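Local coordinates for protein methyltransferase (Thermus thermophilus, PDB 1WS6) that probably transfers a methyl group from S-adenosylmethionine to an as yet unidentified substrate, as a member of the Rossmann-fold methyltransferases, at residues Arg3-Ala9 and Leu57-Glu62; Gly11-Lys15 and Glu81-Thr86. All blocks are in the same frame, centred on the assembly; numbering follows the deposited sequence.

Interaction 1. Residues Arg3-Ala9 and Leu57-Glu62; sequences RILGGKA and LEAASE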
ATOM      1  N   ARG A   3      13.454   5.291   4.387  1.00 25.94           N
ATOM      2  CA  ARG A   3      13.310   4.851   5.767  1.00 24.75           C
ATOM      3  C   ARG A   3      11.865   4.831   6.236  1.00 25.47           C
ATOM      4  O   ARG A   3      11.014   5.557   5.713  1.00 24.69           O
ATOM      5  CB  ARG A   3      14.099   5.774   6.703  1.00 24.99           C
ATOM      6  CG  ARG A   3      15.601   5.825   6.455  1.00 26.25           C
ATOM      7  CD  ARG A   3      16.282   6.878   7.325  1.00 25.39           C
ATOM      8  NE  ARG A   3      17.713   6.982   7.043  1.00 25.96           N
ATOM      9  CZ  ARG A   3      18.606   6.035   7.327  1.00 27.03           C
ATOM     10  NH1 ARG A   3      18.228   4.908   7.912  1.00 27.19           N
ATOM     11  NH2 ARG A   3      19.881   6.205   7.011  1.00 28.70           N
ATOM     12  N   ILE A   4      11.599   3.979   7.225  1.00 24.03           N
ATOM     13  CA  ILE A   4      10.283   3.900   7.826  1.00 21.55           C
ATOM     14  C   ILE A   4      10.177   5.271   8.492  1.00 21.99           C
ATOM     15  O   ILE A   4      11.137   5.733   9.098  1.00 21.70           O
ATOM     16  CB  ILE A   4      10.229   2.803   8.915  1.00 21.66           C
ATOM     17  CG1 ILE A   4      10.464   1.422   8.289  1.00 21.51           C
ATOM     18  CG2 ILE A   4       8.889   2.858   9.647  1.00 21.32           C
ATOM     19  CD1 ILE A   4       9.445   1.033   7.226  1.00 19.94           C
ATOM     20  N   LEU A   5       9.033   5.927   8.376  1.00 22.03           N
ATOM     21  CA  LEU A   5       8.859   7.250   8.968  1.00 22.97           C
ATOM     22  C   LEU A   5       8.437   7.281  10.433  1.00 21.99           C
ATOM     23  O   LEU A   5       8.862   8.163  11.172  1.00 22.91           O
ATOM     24  CB  LEU A   5       7.860   8.066   8.139  1.00 23.46           C
ATOM     25  CG  LEU A   5       8.482   8.870   6.996  1.00 26.31           C
ATOM     26  CD1 LEU A   5       9.788   8.228   6.531  1.00 28.40           C
ATOM     27  CD2 LEU A   5       7.480   8.963   5.863  1.00 27.76           C
ATOM     28  N   GLY A   6       7.605   6.334  10.855  1.00 20.83           N
ATOM     29  CA  GLY A   6       7.158   6.323  12.240  1.00 21.04           C
ATOM     30  C   GLY A   6       6.885   4.941  12.805  1.00 21.19           C
ATOM     31  O   GLY A   6       7.159   3.929  12.159  1.00 22.46           O
ATOM     32  N   GLY A   7       6.350   4.891  14.019  1.00 20.61           N
ATOM     33  CA  GLY A   7       6.047   3.610  14.623  1.00 19.93           C
ATOM     34  C   GLY A   7       7.251   2.826  15.110  1.00 20.18           C
ATOM     35  O   GLY A   7       8.362   3.348  15.175  1.00 20.06           O
ATOM     36  N   LYS A   8       7.020   1.558  15.440  1.00 19.76           N
ATOM     37  CA  LYS A   8       8.050   0.669  15.960  1.00 22.62           C
ATOM     38  C   LYS A   8       9.364   0.563  15.190  1.00 21.98           C
ATOM     39  O   LYS A   8      10.403   0.269  15.785  1.00 21.20           O
ATOM     40  CB  LYS A   8       7.460  -0.731  16.160  1.00 25.96           C
ATOM     41  CG  LYS A   8       6.582  -0.836  17.404  1.00 31.49           C
ATOM     42  CD  LYS A   8       5.775  -2.131  17.457  1.00 35.39           C
ATOM     43  CE  LYS A   8       4.603  -2.096  16.477  1.00 38.39           C
ATOM     44  NZ  LYS A   8       3.752  -3.322  16.537  1.00 41.04           N
ATOM     45  N   ALA A   9       9.331   0.801  13.881  1.00 21.80           N
ATOM     46  CA  ALA A   9      10.543   0.706  13.069  1.00 21.18           C
ATOM     47  C   ALA A   9      11.036   2.058  12.543  1.00 20.92           C
ATOM     48  O   ALA A   9      11.828   2.121  11.601  1.00 19.44           O
ATOM     49  CB  ALA A   9      10.309  -0.255  11.908  1.00 21.41           C
ATOM     50  N   LEU A  57       5.173  -1.704   4.903  1.00 20.80           N
ATOM     51  CA  LEU A  57       5.969  -1.846   6.113  1.00 21.27           C
ATOM     52  C   LEU A  57       5.747  -0.647   7.032  1.00 22.05           C
ATOM     53  O   LEU A  57       5.855  -0.758   8.261  1.00 18.38           O
ATOM     54  CB  LEU A  57       7.452  -1.985   5.768  1.00 19.35           C
ATOM     55  CG  LEU A  57       7.808  -3.329   5.122  1.00 22.80           C
ATOM     56  CD1 LEU A  57       9.296  -3.379   4.775  1.00 23.41           C
ATOM     57  CD2 LEU A  57       7.452  -4.453   6.091  1.00 21.37           C
ATOM     58  N   GLU A  58       5.439   0.500   6.429  1.00 21.19           N
ATOM     59  CA  GLU A  58       5.183   1.702   7.203  1.00 20.75           C
ATOM     60  C   GLU A  58       3.915   1.445   8.012  1.00 21.15           C
ATOM     61  O   GLU A  58       3.837   1.783   9.190  1.00 22.31           O
ATOM     62  CB  GLU A  58       4.986   2.897   6.275  1.00 19.78           C
ATOM     63  CG  GLU A  58       4.704   4.214   6.987  1.00 20.30           C
ATOM     64  CD  GLU A  58       5.914   4.760   7.733  1.00 21.67           C
ATOM     65  OE1 GLU A  58       7.037   4.687   7.189  1.00 21.81           O
ATOM     66  OE2 GLU A  58       5.740   5.275   8.855  1.00 20.09           O
ATOM     67  N   ALA A  59       2.923   0.836   7.375  1.00 20.07           N
ATOM     68  CA  ALA A  59       1.671   0.525   8.057  1.00 20.31           C
ATOM     69  C   ALA A  59       1.948  -0.435   9.213  1.00 20.50           C
ATOM     70  O   ALA A  59       1.456  -0.239  10.325  1.00 21.01           O
ATOM     71  CB  ALA A  59       0.669  -0.106   7.078  1.00 19.00           C
ATOM     72  N   ALA A  60       2.739  -1.469   8.946  1.00 18.74           N
ATOM     73  CA  ALA A  60       3.068  -2.446   9.969  1.00 19.85           C
ATOM     74  C   ALA A  60       3.752  -1.764  11.135  1.00 21.55           C
ATOM     75  O   ALA A  60       3.422  -2.010  12.292  1.00 25.71           O
ATOM     76  CB  ALA A  60       3.968  -3.515   9.398  1.00 18.86           C
ATOM     77  N   SER A  61       4.701  -0.892  10.828  1.00 22.98           N
ATOM     78  CA  SER A  61       5.435  -0.183  11.859  1.00 22.21           C
ATOM     79  C   SER A  61       4.520   0.701  12.680  1.00 22.84           C
ATOM     80  O   SER A  61       4.816   1.015  13.830  1.00 23.07           O
ATOM     81  CB  SER A  61       6.531   0.681  11.234  1.00 22.29           C
ATOM     82  OG  SER A  61       7.219   1.420  12.228  1.00 20.34           O
ATOM     83  N   GLU A  62       3.401   1.103  12.095  1.00 22.14           N
ATOM     84  CA  GLU A  62       2.499   1.983  12.807  1.00 22.04           C
ATOM     85  C   GLU A  62       1.331   1.295  13.480  1.00 21.30           C
ATOM     86  O   GLU A  62       0.366   1.944  13.866  1.00 20.42           O
ATOM     87  CB  GLU A  62       2.018   3.104  11.878  1.00 23.23           C
ATOM     88  CG  GLU A  62       3.111   4.138  11.627  1.00 23.00           C
ATOM     89  CD  GLU A  62       2.667   5.304  10.766  1.00 25.97           C
ATOM     90  OE1 GLU A  62       1.557   5.845  10.984  1.00 23.20           O
ATOM     91  OE2 GLU A  62       3.453   5.695   9.877  1.00 28.15           O
TER
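The N-terminal loop that joins strands 2-3 and 13-14 lies across the C-terminal end of helix 54-61, where Glu58 and Ser61 hold its backbone. The Glu58 carboxylate grips two successive amides. Its OE1 accepts Leu5 N at 2.6 Å in a nearly straight bond (173°). Its OE2 takes Gly6 N at 2.9 Å, in a more bent bond (140°). Both oxygens use their syn lone pairs, so the carboxylate binds the two amides in a bidentate way. CG of Glu58 lies anti to the backbone N (chi1 180°), and a bend at chi2 turns the acid to these amides. Outside the loop, Arg28 makes a long, weak ion pair with OE1.

One turn on, the hydroxyl of Ser61 bridges two parts of the loop. OG donates to Gly6 O at 2.5 Å, on a lone pair in the carbonyl plane, and receives Ala9 N at 2.8 Å. The carbonyl of Ser61 takes Lys8 N at 2.8 Å. Gly7, at positive phi, brings its CA to 3.0 Å from Ser61 O, a CA-H...O contact. Next to Glu58, Ile4 CD1 packs on Leu57 CB at 3.9 Å, the two side chains crossing near a right angle. Here polar side chains and a carbonyl at the end of a Rossmann-fold helix bind the backbone of an irregular N-terminal loop.

Interaction 2. Residues Gly11-Lys15 and Glu81-Thr86; sequences GVALK and ENVRRT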
ATOM      1  N   GLY A  11      12.786   5.154  11.351  1.00 22.77           N
ATOM      2  CA  GLY A  11      14.174   5.396  11.010  1.00 21.27           C
ATOM      3  C   GLY A  11      14.918   4.301  10.270  1.00 22.89           C
ATOM      4  O   GLY A  11      15.941   4.572   9.646  1.00 24.14           O
ATOM      5  N   VAL A  12      14.426   3.070  10.328  1.00 22.34           N
ATOM      6  CA  VAL A  12      15.102   1.960   9.654  1.00 22.38           C
ATOM      7  C   VAL A  12      15.128   2.076   8.128  1.00 23.27           C
ATOM      8  O   VAL A  12      14.100   2.306   7.485  1.00 21.23           O
ATOM      9  CB  VAL A  12      14.458   0.603  10.040  1.00 21.98           C
ATOM     10  CG1 VAL A  12      15.026  -0.512   9.175  1.00 21.47           C
ATOM     11  CG2 VAL A  12      14.724   0.306  11.509  1.00 21.84           C
ATOM     12  N   ALA A  13      16.317   1.905   7.554  1.00 23.90           N
ATOM     13  CA  ALA A  13      16.499   1.990   6.109  1.00 24.11           C
ATOM     14  C   ALA A  13      15.969   0.738   5.422  1.00 25.37           C
ATOM     15  O   ALA A  13      16.135  -0.377   5.913  1.00 25.11           O
ATOM     16  CB  ALA A  13      17.977   2.175   5.777  1.00 23.41           C
ATOM     17  N   LEU A  14      15.337   0.918   4.273  1.00 26.26           N
ATOM     18  CA  LEU A  14      14.804  -0.223   3.561  1.00 28.02           C
ATOM     19  C   LEU A  14      15.577  -0.451   2.282  1.00 29.74           C
ATOM     20  O   LEU A  14      15.866   0.494   1.557  1.00 30.49           O
ATOM     21  CB  LEU A  14      13.324   0.001   3.241  1.00 27.52           C
ATOM     22  CG  LEU A  14      12.404   0.202   4.451  1.00 26.75           C
ATOM     23  CD1 LEU A  14      10.982   0.499   3.990  1.00 23.56           C
ATOM     24  CD2 LEU A  14      12.455  -1.048   5.324  1.00 24.40           C
ATOM     25  N   LYS A  15      15.930  -1.703   2.015  1.00 32.56           N
ATOM     26  CA  LYS A  15      16.642  -2.026   0.790  1.00 37.83           C
ATOM     27  C   LYS A  15      15.638  -1.830  -0.346  1.00 39.92           C
ATOM     28  O   LYS A  15      14.557  -2.418  -0.325  1.00 39.30           O
ATOM     29  CB  LYS A  15      17.122  -3.483   0.802  1.00 40.29           C
ATOM     30  CG  LYS A  15      18.137  -3.842   1.884  1.00 44.80           C
ATOM     31  CD  LYS A  15      18.580  -5.307   1.733  1.00 47.39           C
ATOM     32  CE  LYS A  15      19.648  -5.738   2.758  1.00 49.10           C
ATOM     33  NZ  LYS A  15      19.131  -5.949   4.153  1.00 49.50           N
ATOM     34  N   GLU A  81      13.728  -9.386   3.170  1.00 23.21           N
ATOM     35  CA  GLU A  81      14.912  -8.881   3.838  1.00 26.70           C
ATOM     36  C   GLU A  81      14.493  -7.659   4.645  1.00 25.93           C
ATOM     37  O   GLU A  81      14.964  -7.455   5.763  1.00 27.60           O
ATOM     38  CB  GLU A  81      15.996  -8.472   2.831  1.00 28.51           C
ATOM     39  CG  GLU A  81      16.528  -9.613   1.976  1.00 34.88           C
ATOM     40  CD  GLU A  81      17.852  -9.271   1.301  1.00 39.80           C
ATOM     41  OE1 GLU A  81      18.314 -10.063   0.445  1.00 41.20           O
ATOM     42  OE2 GLU A  81      18.437  -8.213   1.634  1.00 41.88           O
ATOM     43  N   ASN A  82      13.596  -6.853   4.081  1.00 23.20           N
ATOM     44  CA  ASN A  82      13.149  -5.654   4.763  1.00 21.87           C
ATOM     45  C   ASN A  82      12.273  -5.951   5.968  1.00 20.99           C
ATOM     46  O   ASN A  82      12.326  -5.228   6.959  1.00 20.27           O
ATOM     47  CB  ASN A  82      12.437  -4.708   3.788  1.00 22.22           C
ATOM     48  CG  ASN A  82      13.408  -4.012   2.841  1.00 23.96           C
ATOM     49  OD1 ASN A  82      14.544  -3.736   3.209  1.00 22.73           O
ATOM     50  ND2 ASN A  82      12.956  -3.712   1.623  1.00 23.80           N
ATOM     51  N   VAL A  83      11.472  -7.010   5.883  1.00 20.97           N
ATOM     52  CA  VAL A  83      10.614  -7.406   6.988  1.00 20.37           C
ATOM     53  C   VAL A  83      11.550  -7.778   8.136  1.00 24.12           C
ATOM     54  O   VAL A  83      11.256  -7.519   9.306  1.00 25.62           O
ATOM     55  CB  VAL A  83       9.712  -8.619   6.590  1.00 20.76           C
ATOM     56  CG1 VAL A  83       9.189  -9.344   7.832  1.00 17.92           C
ATOM     57  CG2 VAL A  83       8.526  -8.132   5.758  1.00 17.23           C
ATOM     58  N   ARG A  84      12.691  -8.366   7.784  1.00 27.31           N
ATOM     59  CA  ARG A  84      13.707  -8.762   8.751  1.00 29.76           C
ATOM     60  C   ARG A  84      14.394  -7.549   9.370  1.00 30.57           C
ATOM     61  O   ARG A  84      14.443  -7.422  10.592  1.00 32.30           O
ATOM     62  CB  ARG A  84      14.760  -9.644   8.081  1.00 32.20           C
ATOM     63  CG  ARG A  84      14.360 -11.098   7.958  1.00 38.11           C
ATOM     64  CD  ARG A  84      14.760 -11.907   9.192  1.00 42.13           C
ATOM     65  NE  ARG A  84      16.098 -12.482   9.055  1.00 46.19           N
ATOM     66  CZ  ARG A  84      16.633 -13.362   9.899  1.00 47.68           C
ATOM     67  NH1 ARG A  84      15.946 -13.774  10.958  1.00 48.92           N
ATOM     68  NH2 ARG A  84      17.852 -13.840   9.677  1.00 48.18           N
ATOM     69  N   ARG A  85      14.925  -6.659   8.533  1.00 29.52           N
ATOM     70  CA  ARG A  85      15.609  -5.471   9.035  1.00 29.66           C
ATOM     71  C   ARG A  85      14.718  -4.680   9.984  1.00 28.47           C
ATOM     72  O   ARG A  85      15.175  -4.201  11.016  1.00 29.92           O
ATOM     73  CB  ARG A  85      16.030  -4.547   7.891  1.00 32.43           C
ATOM     74  CG  ARG A  85      16.972  -5.153   6.874  1.00 39.21           C
ATOM     75  CD  ARG A  85      17.271  -4.180   5.715  1.00 43.30           C
ATOM     76  NE  ARG A  85      18.334  -3.215   6.013  1.00 47.79           N
ATOM     77  CZ  ARG A  85      18.234  -2.224   6.898  1.00 49.84           C
ATOM     78  NH1 ARG A  85      17.115  -2.054   7.586  1.00 51.72           N
ATOM     79  NH2 ARG A  85      19.251  -1.395   7.095  1.00 49.20           N
ATOM     80  N   THR A  86      13.444  -4.548   9.639  1.00 25.85           N
ATOM     81  CA  THR A  86      12.527  -3.785  10.466  1.00 24.68           C
ATOM     82  C   THR A  86      12.028  -4.585  11.661  1.00 25.23           C
ATOM     83  O   THR A  86      11.535  -4.021  12.637  1.00 23.21           O
ATOM     84  CB  THR A  86      11.318  -3.292   9.642  1.00 25.90           C
ATOM     85  OG1 THR A  86      10.472  -4.399   9.309  1.00 24.97           O
ATOM     86  CG2 THR A  86      11.794  -2.624   8.355  1.00 23.42           C
TER
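Asn82 turns the end of its side chain to the backbone of Lys15 and is bonded to it twice. OD1 accepts Lys15 N at 2.7 Å, with the donor tilted 21° from the carbonyl plane. ND2 donates to Lys15 O at 2.8 Å in an almost straight bond (176°) that lies in the amide plane. The two bonds to one residue fix the rotation of the amide. ND2 also donates to Ser52 O, which ties this helix to the loop before helix 54-61.

The Lys15 side chain runs obliquely past Arg85 and meets Glu81 at about a right angle. It is extended until chi4, where a turn (74°) brings NZ toward CD and NE of Arg85. NZ forms a salt bridge with Glu81 OE2 at 3.5 Å. It also stands at the edge of the Arg85 guanidinium, 3.4 Å from NE, so two like charges lie close together. Glu81 probably offsets part of that repulsion.

The Arg85 chain bends at chi3, and its guanidinium lies with one face toward the Ala13 carbonyl. Ala13 O lies 2.6 Å from Arg85 NH1, but over the face, so the angle is poor for a hydrogen bond. Val12 CG1 stands at the edge, in the plane.

Next to Asn82, Leu14 CD2 meets Thr86 CG2 at 3.5 Å, and Val12 CG1 touches the same methyl at 3.9 Å. This is the short, weakly bonded strand 13-14 of the two-stranded N-terminal antiparallel sheet lying along the C-terminal half of a Rossmann-fold helix, with an asparagine side chain pairing with the strand-end backbone.

From the N terminus, the chain passes through strand 2-3 and the loop 3-9, then returns as 11-15, antiparallel to its start. Interaction 1 closes a loop from 3-9 to the end of helix 54-61, and interaction 2 closes one from 11-15 to helix 73-86. The segments alternate along the chain, so the two closures cross rather than nest. They touch directly: Ile4 O and Arg3 NH1 probably bond to Gly11 N and Gly11 O, and Leu57 packs on Asn82. Together they fasten the small two-stranded N-terminal sheet to two neighbouring helices of the Rossmann-type core, both on the same side of the chain's centre.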